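Local coordinates for protein extracellular invertase (Aspergillus kawachii, PDB 5XH8) that probably cleaves the fructosyl bond of sucrose and transfers the fructose to further sugars, making fructooligosaccharides such as 1-kestose, at residues T167-P172 and T193-G198; A205-R210 and L222-H227; L458-S463 and A586-T591; L462-S467 and E538-T543. All blocks are in the same frame, centred on the assembly; numbering follows the deposited sequence.

Contact 1 (T167-P172 and T193-G198)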
# COMPACT_ATOMS: atom_id res chain seq x y z
N THR A 167 -5.24 -5.54 -15.40
CA THR A 167 -6.37 -4.77 -15.93
C THR A 167 -7.28 -4.27 -14.80
O THR A 167 -7.96 -3.25 -14.96
CB THR A 167 -7.25 -5.61 -16.87
OG1 THR A 167 -7.51 -6.89 -16.28
CG2 THR A 167 -6.56 -5.78 -18.24
N ALA A 168 -7.29 -5.05 -13.72
CA ALA A 168 -8.14 -4.89 -12.56
C ALA A 168 -7.64 -5.86 -11.51
O ALA A 168 -7.05 -6.91 -11.85
CB ALA A 168 -9.59 -5.23 -12.88
N PHE A 169 -7.92 -5.54 -10.25
CA PHE A 169 -7.50 -6.34 -9.11
C PHE A 169 -8.40 -6.09 -7.90
O PHE A 169 -8.04 -5.37 -6.97
CB PHE A 169 -6.03 -6.03 -8.81
CG PHE A 169 -5.40 -6.98 -7.83
CD1 PHE A 169 -5.12 -8.28 -8.19
CD2 PHE A 169 -5.05 -6.54 -6.58
CE1 PHE A 169 -4.55 -9.15 -7.29
CE2 PHE A 169 -4.45 -7.41 -5.67
CZ PHE A 169 -4.19 -8.72 -6.03
N ARG A 170 -9.59 -6.70 -7.91
CA ARG A 170 -10.62 -6.33 -6.94
C ARG A 170 -11.63 -7.43 -6.69
O ARG A 170 -11.55 -8.51 -7.30
CB ARG A 170 -11.33 -5.06 -7.42
CG ARG A 170 -11.90 -5.12 -8.82
CD ARG A 170 -12.81 -3.91 -9.09
NE ARG A 170 -13.31 -3.93 -10.47
CZ ARG A 170 -12.68 -3.44 -11.55
NH1 ARG A 170 -11.51 -2.78 -11.45
NH2 ARG A 170 -13.25 -3.57 -12.75
N ASP A 171 -12.55 -7.14 -5.78
CA ASP A 171 -13.72 -7.97 -5.47
C ASP A 171 -13.30 -9.30 -4.80
O ASP A 171 -13.71 -10.37 -5.23
CB ASP A 171 -14.57 -8.27 -6.71
CG ASP A 171 -14.92 -7.04 -7.52
OD1 ASP A 171 -14.97 -5.93 -6.97
OD2 ASP A 171 -15.14 -7.23 -8.76
N PRO A 172 -12.51 -9.21 -3.73
CA PRO A 172 -12.06 -10.45 -3.10
C PRO A 172 -13.24 -11.28 -2.60
O PRO A 172 -14.19 -10.72 -1.98
CB PRO A 172 -11.19 -9.95 -1.94
CG PRO A 172 -11.71 -8.57 -1.64
CD PRO A 172 -12.04 -8.02 -2.98
N THR A 193 -9.10 -16.98 -0.96
CA THR A 193 -9.65 -15.78 -1.57
C THR A 193 -9.33 -15.82 -3.03
O THR A 193 -8.19 -16.06 -3.41
CB THR A 193 -9.04 -14.50 -0.94
OG1 THR A 193 -9.40 -14.44 0.45
CG2 THR A 193 -9.56 -13.28 -1.63
N VAL A 194 -10.34 -15.56 -3.86
CA VAL A 194 -10.09 -15.17 -5.26
C VAL A 194 -10.24 -13.67 -5.41
O VAL A 194 -11.13 -13.05 -4.80
CB VAL A 194 -10.93 -15.90 -6.34
CG1 VAL A 194 -10.43 -17.34 -6.50
CG2 VAL A 194 -12.43 -15.85 -6.07
N ILE A 195 -9.37 -13.09 -6.25
CA ILE A 195 -9.45 -11.69 -6.62
C ILE A 195 -9.63 -11.69 -8.13
O ILE A 195 -8.97 -12.47 -8.82
CB ILE A 195 -8.18 -10.92 -6.17
CG1 ILE A 195 -8.05 -10.98 -4.62
CG2 ILE A 195 -8.25 -9.48 -6.68
CD1 ILE A 195 -6.82 -10.29 -4.05
N SER A 196 -10.52 -10.85 -8.64
CA SER A 196 -10.90 -10.88 -10.06
C SER A 196 -10.26 -9.77 -10.85
O SER A 196 -10.18 -8.62 -10.39
CB SER A 196 -12.42 -10.83 -10.24
OG SER A 196 -13.04 -11.92 -9.58
N GLY A 197 -9.82 -10.10 -12.05
CA GLY A 197 -9.42 -9.06 -13.01
C GLY A 197 -8.84 -9.69 -14.26
O GLY A 197 -9.53 -10.42 -14.98
N GLY A 198 -7.56 -9.41 -14.49
CA GLY A 198 -6.84 -9.93 -15.65
C GLY A 198 -5.50 -9.26 -15.79
O GLY A 198 -5.08 -8.47 -14.91
O HOH W 1 -13.18 -12.54 -7.15

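Contact 2 (A205-R210 and L222-H227)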
# COMPACT_ATOMS: atom_id res chain seq x y z
N ALA A 205 -8.58 -13.14 -15.64
CA ALA A 205 -8.12 -14.12 -14.68
C ALA A 205 -8.73 -13.97 -13.29
O ALA A 205 -9.17 -12.88 -12.91
CB ALA A 205 -6.61 -14.07 -14.56
N GLN A 206 -8.73 -15.07 -12.56
CA GLN A 206 -8.89 -15.08 -11.13
C GLN A 206 -7.55 -15.40 -10.51
O GLN A 206 -6.91 -16.44 -10.83
CB GLN A 206 -9.89 -16.13 -10.69
CG GLN A 206 -11.31 -15.86 -11.16
CD GLN A 206 -12.31 -16.85 -10.60
OE1 GLN A 206 -11.95 -17.80 -9.90
NE2 GLN A 206 -13.58 -16.62 -10.88
N PHE A 207 -7.12 -14.51 -9.61
CA PHE A 207 -5.92 -14.69 -8.83
C PHE A 207 -6.31 -15.35 -7.52
O PHE A 207 -7.17 -14.82 -6.81
CB PHE A 207 -5.28 -13.32 -8.56
CG PHE A 207 -5.02 -12.53 -9.80
CD1 PHE A 207 -3.86 -12.75 -10.56
CD2 PHE A 207 -5.91 -11.58 -10.24
CE1 PHE A 207 -3.61 -12.03 -11.70
CE2 PHE A 207 -5.67 -10.85 -11.38
CZ PHE A 207 -4.52 -11.08 -12.11
N LEU A 208 -5.67 -16.48 -7.19
CA LEU A 208 -6.06 -17.32 -6.05
C LEU A 208 -5.07 -17.15 -4.92
O LEU A 208 -3.86 -17.09 -5.18
CB LEU A 208 -6.15 -18.80 -6.47
CG LEU A 208 -6.54 -19.84 -5.40
CD1 LEU A 208 -7.97 -19.61 -4.90
CD2 LEU A 208 -6.38 -21.27 -5.92
N TYR A 209 -5.58 -17.07 -3.69
CA TYR A 209 -4.77 -16.95 -2.48
C TYR A 209 -5.28 -17.86 -1.38
O TYR A 209 -6.46 -18.20 -1.35
CB TYR A 209 -4.81 -15.50 -1.93
CG TYR A 209 -4.23 -14.46 -2.84
CD1 TYR A 209 -4.95 -13.98 -3.93
CD2 TYR A 209 -2.97 -13.93 -2.61
CE1 TYR A 209 -4.42 -13.03 -4.77
CE2 TYR A 209 -2.43 -12.97 -3.44
CZ TYR A 209 -3.18 -12.52 -4.52
OH TYR A 209 -2.65 -11.59 -5.37
N ARG A 210 -4.42 -18.19 -0.43
CA ARG A 210 -4.89 -18.83 0.81
C ARG A 210 -4.34 -18.08 2.00
O ARG A 210 -3.27 -17.49 1.91
CB ARG A 210 -4.49 -20.30 0.87
CG ARG A 210 -3.01 -20.61 1.01
CD ARG A 210 -2.80 -22.12 1.12
NE ARG A 210 -1.38 -22.42 1.02
CZ ARG A 210 -0.83 -23.64 0.92
NH1 ARG A 210 -1.57 -24.74 0.90
NH2 ARG A 210 0.48 -23.73 0.85
N LEU A 222 -1.31 -18.25 -4.86
CA LEU A 222 -1.33 -19.60 -5.43
C LEU A 222 -1.45 -19.63 -6.95
O LEU A 222 -1.66 -20.70 -7.55
CB LEU A 222 -2.48 -20.39 -4.83
CG LEU A 222 -2.39 -20.58 -3.32
CD1 LEU A 222 -3.68 -21.18 -2.82
CD2 LEU A 222 -1.19 -21.43 -2.91
N GLY A 223 -1.32 -18.47 -7.57
CA GLY A 223 -1.29 -18.39 -9.03
C GLY A 223 -2.62 -17.98 -9.64
O GLY A 223 -3.65 -17.92 -8.94
N GLN A 224 -2.59 -17.74 -10.94
CA GLN A 224 -3.80 -17.55 -11.71
C GLN A 224 -4.50 -18.89 -11.92
O GLN A 224 -4.36 -19.50 -12.98
CB GLN A 224 -3.50 -16.94 -13.06
CG GLN A 224 -2.95 -15.53 -12.93
CD GLN A 224 -2.36 -15.06 -14.21
OE1 GLN A 224 -1.13 -14.97 -14.35
NE2 GLN A 224 -3.22 -14.73 -15.17
N TRP A 225 -5.27 -19.33 -10.93
CA TRP A 225 -5.84 -20.67 -10.98
C TRP A 225 -6.80 -20.84 -12.18
O TRP A 225 -7.01 -21.94 -12.63
CB TRP A 225 -6.48 -21.06 -9.63
CG TRP A 225 -7.91 -20.71 -9.47
CD1 TRP A 225 -8.51 -19.51 -9.74
CD2 TRP A 225 -8.94 -21.57 -9.00
NE1 TRP A 225 -9.86 -19.57 -9.49
CE2 TRP A 225 -10.15 -20.82 -9.03
CE3 TRP A 225 -8.97 -22.91 -8.59
CZ2 TRP A 225 -11.38 -21.38 -8.64
CZ3 TRP A 225 -10.19 -23.45 -8.18
CH2 TRP A 225 -11.38 -22.69 -8.22
N TRP A 226 -7.37 -19.74 -12.68
CA TRP A 226 -8.14 -19.74 -13.91
C TRP A 226 -7.82 -18.47 -14.68
O TRP A 226 -7.90 -17.36 -14.12
CB TRP A 226 -9.66 -19.84 -13.63
CG TRP A 226 -10.52 -19.85 -14.87
CD1 TRP A 226 -10.22 -20.44 -16.08
CD2 TRP A 226 -11.82 -19.28 -15.03
NE1 TRP A 226 -11.23 -20.24 -16.98
CE2 TRP A 226 -12.23 -19.53 -16.37
CE3 TRP A 226 -12.68 -18.57 -14.18
CZ2 TRP A 226 -13.46 -19.10 -16.87
CZ3 TRP A 226 -13.90 -18.12 -14.68
CH2 TRP A 226 -14.29 -18.40 -16.03
N HIS A 227 -7.43 -18.63 -15.94
CA HIS A 227 -7.20 -17.50 -16.81
C HIS A 227 -7.51 -17.91 -18.24
O HIS A 227 -7.46 -19.08 -18.57
CB HIS A 227 -5.75 -17.01 -16.66
CG HIS A 227 -4.72 -18.02 -17.07
ND1 HIS A 227 -4.21 -18.09 -18.35
CD2 HIS A 227 -4.16 -19.04 -16.38
CE1 HIS A 227 -3.36 -19.09 -18.43
NE2 HIS A 227 -3.31 -19.69 -17.25

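Contact 3 (L458-S463 and A586-T591)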
# COMPACT_ATOMS: atom_id res chain seq x y z
N LEU A 458 -46.80 -15.69 -13.17
CA LEU A 458 -47.50 -16.46 -14.20
C LEU A 458 -46.67 -17.71 -14.47
O LEU A 458 -45.49 -17.58 -14.82
CB LEU A 458 -47.62 -15.66 -15.51
CG LEU A 458 -48.36 -16.37 -16.66
CD1 LEU A 458 -48.93 -15.35 -17.63
CD2 LEU A 458 -47.51 -17.37 -17.43
N SER A 459 -47.26 -18.89 -14.31
CA SER A 459 -46.61 -20.17 -14.65
C SER A 459 -47.38 -20.89 -15.74
O SER A 459 -48.62 -20.91 -15.71
CB SER A 459 -46.54 -21.12 -13.46
OG SER A 459 -46.49 -20.41 -12.25
N ALA A 460 -46.68 -21.52 -16.68
CA ALA A 460 -47.35 -22.32 -17.68
C ALA A 460 -46.35 -23.22 -18.35
O ALA A 460 -45.15 -22.92 -18.37
CB ALA A 460 -47.99 -21.42 -18.73
N GLN A 461 -46.88 -24.30 -18.92
CA GLN A 461 -46.11 -25.24 -19.75
C GLN A 461 -46.53 -25.12 -21.20
O GLN A 461 -47.72 -25.05 -21.50
CB GLN A 461 -46.31 -26.67 -19.27
CG GLN A 461 -45.74 -26.95 -17.89
CD GLN A 461 -46.66 -26.46 -16.79
OE1 GLN A 461 -47.82 -26.86 -16.72
NE2 GLN A 461 -46.15 -25.56 -15.93
N LEU A 462 -45.55 -25.07 -22.10
CA LEU A 462 -45.79 -25.02 -23.52
C LEU A 462 -45.16 -26.27 -24.13
O LEU A 462 -43.96 -26.53 -23.95
CB LEU A 462 -45.19 -23.76 -24.15
CG LEU A 462 -45.96 -22.44 -24.01
CD1 LEU A 462 -46.07 -22.00 -22.56
CD2 LEU A 462 -45.31 -21.35 -24.86
N SER A 463 -45.98 -27.05 -24.85
CA SER A 463 -45.53 -28.25 -25.56
C SER A 463 -45.61 -28.00 -27.05
O SER A 463 -46.56 -27.38 -27.53
CB SER A 463 -46.38 -29.44 -25.19
OG SER A 463 -46.41 -29.58 -23.79
N ALA A 586 -49.29 -26.15 -27.66
CA ALA A 586 -50.27 -26.46 -26.64
C ALA A 586 -49.83 -25.85 -25.32
O ALA A 586 -48.76 -26.18 -24.81
CB ALA A 586 -50.45 -27.97 -26.51
N PHE A 587 -50.68 -24.96 -24.80
CA PHE A 587 -50.49 -24.34 -23.50
C PHE A 587 -51.21 -25.16 -22.47
O PHE A 587 -52.39 -25.43 -22.62
CB PHE A 587 -51.11 -22.93 -23.49
CG PHE A 587 -50.40 -21.95 -24.36
CD1 PHE A 587 -50.71 -21.85 -25.71
CD2 PHE A 587 -49.42 -21.11 -23.83
CE1 PHE A 587 -50.07 -20.93 -26.53
CE2 PHE A 587 -48.76 -20.20 -24.64
CZ PHE A 587 -49.09 -20.10 -25.99
N SER A 588 -50.54 -25.53 -21.39
CA SER A 588 -51.24 -26.09 -20.26
C SER A 588 -52.13 -25.04 -19.63
O SER A 588 -52.10 -23.85 -19.99
CB SER A 588 -50.26 -26.51 -19.18
OG SER A 588 -49.79 -25.34 -18.50
N LYS A 589 -52.92 -25.49 -18.66
CA LYS A 589 -53.52 -24.63 -17.64
C LYS A 589 -52.41 -23.65 -17.13
O LYS A 589 -51.28 -24.05 -16.81
CB LYS A 589 -54.07 -25.55 -16.55
CG LYS A 589 -54.70 -24.95 -15.30
CD LYS A 589 -54.43 -25.87 -14.10
CE LYS A 589 -55.33 -25.60 -12.90
NZ LYS A 589 -56.15 -26.79 -12.52
N VAL A 590 -52.73 -22.37 -17.15
CA VAL A 590 -51.83 -21.30 -16.78
C VAL A 590 -52.25 -20.87 -15.39
O VAL A 590 -53.44 -20.64 -15.17
CB VAL A 590 -51.98 -20.13 -17.78
CG1 VAL A 590 -51.01 -19.01 -17.46
CG2 VAL A 590 -51.80 -20.63 -19.20
N THR A 591 -51.31 -20.77 -14.45
CA THR A 591 -51.62 -20.25 -13.11
C THR A 591 -51.12 -18.81 -12.96
O THR A 591 -50.01 -18.47 -13.36
CB THR A 591 -51.00 -21.15 -12.02
OG1 THR A 591 -51.47 -22.48 -12.21
CG2 THR A 591 -51.40 -20.67 -10.62
O HOH W 2 -48.51 -18.57 -10.58

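Contact 4 (L462-S467 and E538-T543)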
# COMPACT_ATOMS: atom_id res chain seq x y z
N LEU A 462 -45.55 -25.07 -22.10
CA LEU A 462 -45.79 -25.02 -23.52
C LEU A 462 -45.16 -26.27 -24.13
O LEU A 462 -43.96 -26.53 -23.95
CB LEU A 462 -45.19 -23.76 -24.15
CG LEU A 462 -45.96 -22.44 -24.01
CD1 LEU A 462 -46.07 -22.00 -22.56
CD2 LEU A 462 -45.31 -21.35 -24.86
N SER A 463 -45.98 -27.05 -24.85
CA SER A 463 -45.53 -28.25 -25.56
C SER A 463 -45.61 -28.00 -27.05
O SER A 463 -46.56 -27.38 -27.53
CB SER A 463 -46.38 -29.44 -25.19
OG SER A 463 -46.41 -29.58 -23.79
N PHE A 464 -44.59 -28.45 -27.76
CA PHE A 464 -44.41 -28.17 -29.18
C PHE A 464 -44.29 -29.49 -29.95
O PHE A 464 -43.69 -30.44 -29.44
CB PHE A 464 -43.14 -27.34 -29.41
CG PHE A 464 -43.15 -26.01 -28.70
CD1 PHE A 464 -43.84 -24.93 -29.24
CD2 PHE A 464 -42.48 -25.84 -27.50
CE1 PHE A 464 -43.85 -23.70 -28.60
CE2 PHE A 464 -42.48 -24.62 -26.85
CZ PHE A 464 -43.17 -23.54 -27.40
N PRO A 465 -44.85 -29.55 -31.18
CA PRO A 465 -44.77 -30.78 -31.98
C PRO A 465 -43.39 -30.90 -32.61
O PRO A 465 -42.69 -29.89 -32.72
CB PRO A 465 -45.82 -30.55 -33.06
CG PRO A 465 -45.78 -29.08 -33.29
CD PRO A 465 -45.52 -28.47 -31.94
N ALA A 466 -43.03 -32.11 -33.05
CA ALA A 466 -41.73 -32.37 -33.70
C ALA A 466 -41.36 -31.35 -34.78
O ALA A 466 -40.20 -30.98 -34.91
CB ALA A 466 -41.69 -33.78 -34.28
N SER A 467 -42.36 -30.89 -35.53
CA SER A 467 -42.14 -29.93 -36.62
C SER A 467 -41.76 -28.50 -36.19
O SER A 467 -41.34 -27.72 -37.02
CB SER A 467 -43.38 -29.84 -37.51
OG SER A 467 -44.53 -29.56 -36.74
N GLU A 538 -38.92 -31.54 -25.45
CA GLU A 538 -39.07 -31.18 -24.03
C GLU A 538 -40.08 -30.05 -23.79
O GLU A 538 -40.13 -29.09 -24.54
CB GLU A 538 -37.69 -30.76 -23.50
CG GLU A 538 -37.60 -30.51 -22.01
CD GLU A 538 -36.19 -30.23 -21.55
OE1 GLU A 538 -35.30 -29.94 -22.38
OE2 GLU A 538 -35.98 -30.29 -20.34
N THR A 539 -40.88 -30.18 -22.74
CA THR A 539 -41.83 -29.13 -22.36
C THR A 539 -41.08 -27.85 -21.85
O THR A 539 -40.05 -27.95 -21.17
CB THR A 539 -42.83 -29.68 -21.31
OG1 THR A 539 -43.70 -30.63 -21.96
CG2 THR A 539 -43.69 -28.60 -20.70
N LEU A 540 -41.59 -26.69 -22.24
CA LEU A 540 -41.11 -25.39 -21.75
C LEU A 540 -41.90 -25.07 -20.50
O LEU A 540 -43.10 -24.78 -20.59
CB LEU A 540 -41.29 -24.30 -22.79
CG LEU A 540 -40.94 -22.86 -22.37
CD1 LEU A 540 -39.47 -22.76 -21.97
CD2 LEU A 540 -41.29 -21.89 -23.49
N ASP A 541 -41.26 -25.22 -19.35
CA ASP A 541 -41.82 -24.85 -18.06
C ASP A 541 -41.42 -23.41 -17.69
O ASP A 541 -40.34 -23.15 -17.16
CB ASP A 541 -41.36 -25.85 -17.01
CG ASP A 541 -42.08 -25.69 -15.71
OD1 ASP A 541 -43.13 -25.03 -15.67
OD2 ASP A 541 -41.59 -26.22 -14.70
N LEU A 542 -42.34 -22.49 -17.97
CA LEU A 542 -42.10 -21.07 -17.92
C LEU A 542 -42.65 -20.48 -16.62
O LEU A 542 -43.79 -20.76 -16.27
CB LEU A 542 -42.78 -20.46 -19.13
CG LEU A 542 -42.31 -19.13 -19.68
CD1 LEU A 542 -40.81 -19.13 -19.96
CD2 LEU A 542 -43.12 -18.83 -20.94
N THR A 543 -41.83 -19.71 -15.89
CA THR A 543 -42.33 -18.83 -14.82
C THR A 543 -41.97 -17.36 -15.11
O THR A 543 -40.81 -17.05 -15.42
CB THR A 543 -41.78 -19.24 -13.46
OG1 THR A 543 -42.03 -20.63 -13.23
CG2 THR A 543 -42.41 -18.42 -12.35
O HOH W 3 -42.21 -29.11 -26.14

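Contact 1 (T167-P172 and T193-G198)
Ile-195 lies across the ring of Phe-169. Its CG2 stands over one face, offset toward the rim, 3.8 Å from the ring centroid in a CH-pi contact, while CD1 reaches the far end of the ring, 3.6 Å from Phe-169 CZ. CG of Phe-169 is anti to the backbone N (chi1 -169°), starting the ring toward Ile-195. The same Ile-195 CG2 packs tightly on the backbone, 3.3 Å from Arg-170 N. Beyond it Pro-172 CB meets Thr-193 CG2 at 3.7 Å. On the other face, with Arg-170 and Ser-196, the chemistry is polar. Arg-170 and Ser-196 form an antiparallel hydrogen-bonded pair, Ser-196 N to Arg-170 O being 2.9 Å, and the guanidinium runs on to salt bridges with Glu-134 and Glu-248. Ser-196 OG receives Gly-250 N; a water bonded to Asp-171 O lies doubtfully close to it. Asp-171 itself hydrogen-bonds to Thr-249 N and, through OD1, to a bound glycerol, with Asp-99 close by. The Arg-Asp-Pro sequence is the RDP motif of family 32 enzymes, whose aspartate is known in relatives as the transition-state stabiliser; here it sits on the first strand of a four-stranded beta-propeller blade.

Contact 2 (A205-R210 and L222-H227)
Gln-206 lies side by side with the indole of Trp-225, both pointing the same way, its amide plane only 22° from the ring plane. At this edge Trp-225 NE1 donates to Gln-206 OE1 over 2.8 Å in a nearly straight bond, and the acceptor sits in the indole plane. The extended glutamine chain also brings NE2 to the edge of Trp-226, 3.9 Å from CE3, with amide and ring steeply inclined to each other. That NE2 is bonded to Thr-268, so both ends of the amide are held. Leu-208 crosses Trp-225 obliquely, its CD2 3.7 Å from Trp-225 CB, and its CG also meets Leu-222 CD1. Farther out Leu-222 packs CD1 against the aliphatic stem of Arg-210 and sets CD2 over one guanidinium face; the charge itself pairs with Glu-220. Gln-224 CG lies 3.8 Å from Phe-207 CD1 on the other face. The backbones pair at Gln-206 N to Trp-226 O, 2.9 Å, and Leu-208 N to Gly-223 O, 3.0 Å, but between these bonds Gln-224 centres an inverse gamma turn. The result is an interrupted antiparallel hairpin forming the outer two strands of a propeller blade.

Contact 3 (L458-S463 and A586-T591)
Leu-462 and Phe-587 lie side by side and point the same way: CG and CD2 of the leucine reach the ring at CE2, with Leu-462 CG 3.6 Å from Phe-587 CE2. On the same apolar side Val-590 fits between Leu-458 and Ala-460, its CG1 3.8 Å from Leu-458 CG and its CG2 3.9 Å from Ala-460 CB. CG1 of the valine is anti to the backbone N (chi1 -178°), which turns it toward Leu-458. Pairing is antiparallel at both ends, Ser-459 with Thr-591 and Ser-463 with Ala-586, where Ser-463 N reaches Ala-586 O over 2.9 Å. Between them the register slips by one residue, and Ser-588 OG takes the place of a backbone carbonyl, accepting Gln-461 N at 3.1 Å. The same hydroxyl donates to Lys-589 O at 2.6 Å, approaching from above the carbonyl plane. Gln-461 OE1 is also 3.1 Å from Ser-588 OG, the glutamine folding back at chi2 (80°). Behind the apolar layer stand Phe-477 and Phe-577, both edge-to-face with Phe-587, from the second sheet of the C-terminal beta-sandwich, the concanavalin-like domain of family 32; this apolar face thus belongs to the sandwich interior. On the polar side Gln-461 NE2 is held by Asp-541 of strand 534-547.

Contact 4 (L462-S467 and E538-T543)
An antiparallel pair at the end of a strand in the C-terminal beta-sandwich joins strand 455-463 to strand 534-547. Leu-462 and Leu-540 are its hydrogen-bonded residues: Leu-462 N donates to Leu-540 O at 2.9 Å, and Leu-540 N returns to Leu-462 O at 2.9 Å, both bonds close to straight. Their side chains leave on the same face, but the contact between them is made at the root, CB to CB at 4.2 Å. CG of Leu-540 is anti to its backbone N (chi1 175°), whereas CG of Leu-462 is anti to the carbonyl carbon (chi1 -79°), and the two CB-CG bonds splay moderately apart. The ring of Phe-464 comes in beside Leu-540 and presents an edge to it, with CE2 4.2 Å from Leu-540 CB and the methylene near the ring plane. On the opposite face Ser-463 OG and Thr-539 OG1 are 3.4 Å apart, a weak hydrogen bond in which either could donate. Beyond Leu-462 direct pairing gives way to water: one molecule accepts Phe-464 N at 3.0 Å and donates to Glu-538 O at 2.6 Å, bridging the backbones where they separate. Glu-538 turns its carboxylate away, to Arg-558 and the amide of Phe-527. Around the pair, Phe-477 of strand 474-481 covers Leu-462 and Leu-542, Phe-493 meets Phe-464 edge-to-face, and Leu-524 packs on Leu-540, while strand 585-594 borders strand 455-463 on its other edge.

In the fold
Contacts 1 and 2 share one propeller blade and contacts 3 and 4 one sandwich sheet, with centres about 41 to 45 Å apart between the pairs. Contacts 1 and 4 are buried, contacts 2 and 3 partly so. Contact 1 carries charged groups beside the glycerol site; contact 2 lies farther out and relies on tryptophans and a buried amide. They are joined by backbone bonds between strands 191-199 and 203-211. Contacts 3 and 4 flank strand 455-463 and share Leu-462 and Ser-463, with Gln-461 linking them through Asp-541. Both have an apolar inner face and a hydroxyl-rich, partly exposed outer one, but contact 3 pairs at greater length than contact 4.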